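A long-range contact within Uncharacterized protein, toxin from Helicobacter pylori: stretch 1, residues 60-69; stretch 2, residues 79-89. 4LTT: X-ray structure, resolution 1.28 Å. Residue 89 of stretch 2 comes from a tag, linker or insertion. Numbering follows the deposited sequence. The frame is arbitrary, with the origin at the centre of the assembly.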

# COMPACT_ATOMS: atom_id res chain seq x y z
N HIS A 60 -0.20 7.23 -0.87
CA HIS A 60 -1.55 7.61 -0.34
C HIS A 60 -2.61 7.28 -1.33
O HIS A 60 -2.64 7.91 -2.42
CB HIS A 60 -1.63 9.10 -0.22
CG HIS A 60 -1.04 9.66 0.98
ND1 HIS A 60 0.21 9.52 1.29
CD2 HIS A 60 -1.59 10.55 1.89
CE1 HIS A 60 0.47 10.25 2.40
NE2 HIS A 60 -0.66 10.86 2.75
N ILE A 61 -3.45 6.36 -1.01
CA ILE A 61 -4.63 6.03 -1.86
C ILE A 61 -5.75 7.07 -1.67
O ILE A 61 -6.37 7.51 -2.65
CB ILE A 61 -5.08 4.61 -1.58
CG1 ILE A 61 -3.94 3.60 -1.68
CG2 ILE A 61 -6.27 4.19 -2.49
CD1 ILE A 61 -3.23 3.48 -3.00
N LYS A 62 -5.95 7.45 -0.42
CA LYS A 62 -6.85 8.52 -0.00
C LYS A 62 -6.09 9.20 1.16
O LYS A 62 -5.20 8.65 1.74
CB LYS A 62 -8.24 8.02 0.52
CG LYS A 62 -8.89 7.02 -0.39
CD LYS A 62 -10.40 7.09 -0.29
CE LYS A 62 -11.06 7.16 1.06
NZ LYS A 62 -12.36 6.39 1.03
N PRO A 63 -6.58 10.37 1.61
CA PRO A 63 -5.86 10.98 2.74
C PRO A 63 -5.71 10.07 4.02
O PRO A 63 -4.63 10.06 4.68
CB PRO A 63 -6.65 12.29 3.00
CG PRO A 63 -7.36 12.57 1.73
CD PRO A 63 -7.61 11.27 1.04
N ASP A 64 -6.73 9.26 4.34
CA ASP A 64 -6.61 8.35 5.47
C ASP A 64 -6.40 6.92 5.07
O ASP A 64 -6.64 6.02 5.88
CB ASP A 64 -7.86 8.43 6.35
CG ASP A 64 -7.94 9.69 7.13
OD1 ASP A 64 -6.88 10.27 7.45
OD2 ASP A 64 -9.08 10.04 7.49
N VAL A 65 -6.03 6.68 3.80
CA VAL A 65 -5.77 5.30 3.36
C VAL A 65 -4.38 5.25 2.69
O VAL A 65 -4.25 5.72 1.56
CB VAL A 65 -6.85 4.76 2.43
CG1 VAL A 65 -6.47 3.31 2.13
CG2 VAL A 65 -8.21 4.74 3.10
N LEU A 66 -3.42 4.71 3.43
CA LEU A 66 -2.05 4.58 2.99
C LEU A 66 -1.78 3.17 2.64
O LEU A 66 -2.22 2.27 3.36
CB LEU A 66 -1.13 5.03 4.10
CG LEU A 66 -1.40 6.40 4.70
CD1 LEU A 66 -0.46 6.63 5.84
CD2 LEU A 66 -1.38 7.49 3.72
N LEU A 67 -1.04 2.94 1.55
CA LEU A 67 -0.59 1.60 1.16
C LEU A 67 0.91 1.52 1.51
O LEU A 67 1.72 2.36 1.05
CB LEU A 67 -0.81 1.42 -0.34
CG LEU A 67 -0.21 0.11 -0.90
CD1 LEU A 67 -0.95 -1.10 -0.36
CD2 LEU A 67 -0.21 0.15 -2.44
N VAL A 68 1.30 0.49 2.25
CA VAL A 68 2.71 0.21 2.56
C VAL A 68 3.10 -1.00 1.77
O VAL A 68 2.38 -2.04 1.83
CB VAL A 68 2.93 0.02 4.07
CG1 VAL A 68 4.40 -0.32 4.34
CG2 VAL A 68 2.55 1.30 4.82
N TYR A 69 4.18 -0.90 0.98
CA TYR A 69 4.51 -1.96 0.00
C TYR A 69 5.98 -2.03 -0.17
O TYR A 69 6.74 -1.14 0.24
CB TYR A 69 3.79 -1.70 -1.35
CG TYR A 69 4.36 -0.50 -2.07
CD1 TYR A 69 5.42 -0.67 -2.96
CD2 TYR A 69 3.88 0.76 -1.87
CE1 TYR A 69 5.94 0.43 -3.64
CE2 TYR A 69 4.43 1.87 -2.50
CZ TYR A 69 5.48 1.70 -3.39
OH TYR A 69 6.04 2.77 -4.03
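Stretch 2 (79-89) LRLGSHSELFL

Stretch 2 pairs with stretch 1 as an antiparallel strand and then folds back over it as a short helix. Strands 65–69 and 79–82 run at 175° to one another, and their facing backbone groups are largely satisfied by each other. Leu 66 N donates to Gly 82 O (2.8 Å) and Gly 82 N returns a bond to Leu 66 O (3.0 Å); two residues on, Val 68 N donates to Arg 80 O (3.0 Å). Val 68 O accepts twice, from Leu 79 N at 2.9 Å and, weakly, from Arg 80 N at 3.4 Å. Between these pairs, Leu 67 lies opposite Leu 81 in a non-hydrogen-bonded bridge, and Leu 81 CD1 packs on Val 65 CG1 at 3.6 Å.

After Gly 82 the chain enters helix 84–88, inclined 30° to strand 65–69. Its start is capped reciprocally: Glu 86 N donates to Ser 83 OG (3.1 Å), while Ser 83 N donates to Glu 86 OE1 (2.9 Å). His 84 N is satisfied by water 1 (2.9 Å from its oxygen), which in turn donates to Asp 64 OD1 (3.0 Å), bridging the stretches. The helix covers the sheet face bearing Leu 66 and Val 68: Leu 87 CD2 lies 3.8 Å from Val 68 CG2, and Leu 66 CD1 meets the Phe 88 ring edge at CE2 (4.2 Å).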

# COMPACT_ATOMS: atom_id res chain seq x y z
N LEU A 79 1.83 -4.82 2.21
CA LEU A 79 1.95 -5.02 3.64
C LEU A 79 0.76 -4.51 4.46
O LEU A 79 0.23 -5.23 5.32
CB LEU A 79 3.25 -4.40 4.14
CG LEU A 79 3.58 -4.74 5.59
CD1 LEU A 79 4.01 -6.17 5.62
CD2 LEU A 79 4.71 -3.84 6.15
N ARG A 80 0.39 -3.24 4.28
CA ARG A 80 -0.67 -2.66 5.10
C ARG A 80 -1.44 -1.75 4.20
O ARG A 80 -0.95 -1.20 3.20
CB ARG A 80 -0.11 -1.72 6.24
CG ARG A 80 0.69 -2.37 7.35
CD ARG A 80 -0.11 -3.42 8.05
NE ARG A 80 -1.38 -2.93 8.63
CZ ARG A 80 -1.60 -2.47 9.86
NH1 ARG A 80 -0.61 -2.40 10.75
NH2 ARG A 80 -2.85 -2.21 10.25
N LEU A 81 -2.70 -1.49 4.59
CA LEU A 81 -3.56 -0.54 3.91
C LEU A 81 -4.45 0.08 4.96
O LEU A 81 -5.33 -0.58 5.52
CB LEU A 81 -4.41 -1.31 2.90
CG LEU A 81 -5.34 -0.40 2.02
CD1 LEU A 81 -4.54 0.43 1.00
CD2 LEU A 81 -6.39 -1.30 1.29
N GLY A 82 -4.24 1.32 5.29
CA GLY A 82 -5.08 1.92 6.37
C GLY A 82 -4.57 3.28 6.75
O GLY A 82 -3.77 3.90 6.05
N SER A 83 -5.08 3.84 7.85
CA SER A 83 -4.75 5.18 8.26
C SER A 83 -3.33 5.27 8.84
O SER A 83 -2.79 4.31 9.31
CB SER A 83 -5.73 5.70 9.31
OG SER A 83 -5.57 5.02 10.48
N HIS A 84 -2.83 6.48 8.92
CA HIS A 84 -1.58 6.72 9.58
C HIS A 84 -1.59 6.19 11.01
O HIS A 84 -0.69 5.51 11.45
CB HIS A 84 -1.30 8.19 9.56
CG HIS A 84 -0.11 8.57 10.36
ND1 HIS A 84 1.15 8.33 9.97
CD2 HIS A 84 -0.05 9.23 11.52
CE1 HIS A 84 1.98 8.80 10.88
NE2 HIS A 84 1.27 9.38 11.81
N SER A 85 -2.70 6.41 11.73
CA SER A 85 -2.75 5.94 13.09
C SER A 85 -2.74 4.45 13.21
O SER A 85 -2.03 3.87 14.02
CB SER A 85 -4.00 6.49 13.76
OG SER A 85 -4.22 5.96 15.06
N GLU A 86 -3.47 3.76 12.30
CA GLU A 86 -3.52 2.33 12.31
C GLU A 86 -2.21 1.71 11.97
O GLU A 86 -1.81 0.69 12.53
CB GLU A 86 -4.58 1.85 11.27
CG GLU A 86 -6.01 2.16 11.73
CD GLU A 86 -7.05 2.10 10.64
OE1 GLU A 86 -6.73 2.00 9.41
OE2 GLU A 86 -8.26 2.27 11.00
N LEU A 87 -1.48 2.31 11.06
CA LEU A 87 -0.22 1.74 10.56
C LEU A 87 0.97 2.07 11.43
O LEU A 87 1.82 1.21 11.58
CB LEU A 87 0.03 2.20 9.13
CG LEU A 87 -0.68 1.36 8.03
CD1 LEU A 87 -2.09 0.96 8.33
CD2 LEU A 87 -0.60 2.12 6.69
N PHE A 88 0.99 3.29 11.95
CA PHE A 88 2.23 3.79 12.58
C PHE A 88 2.04 4.19 14.03
O PHE A 88 3.08 4.36 14.78
CB PHE A 88 2.82 4.94 11.78
CG PHE A 88 3.12 4.58 10.35
CD1 PHE A 88 4.09 3.62 10.02
CD2 PHE A 88 2.36 5.08 9.30
CE1 PHE A 88 4.32 3.21 8.70
CE2 PHE A 88 2.66 4.71 7.96
CZ PHE A 88 3.65 3.83 7.68
N LEU A 89 0.82 4.31 14.52
CA LEU A 89 0.64 4.78 15.90
C LEU A 89 0.00 3.73 16.76
O LEU A 89 -0.66 4.04 17.76
CB LEU A 89 -0.14 6.05 15.91
CG LEU A 89 0.38 7.19 15.03
CD1 LEU A 89 -0.47 8.39 15.18
CD2 LEU A 89 1.86 7.53 15.43
O HOH W 1 -4.25 8.76 7.76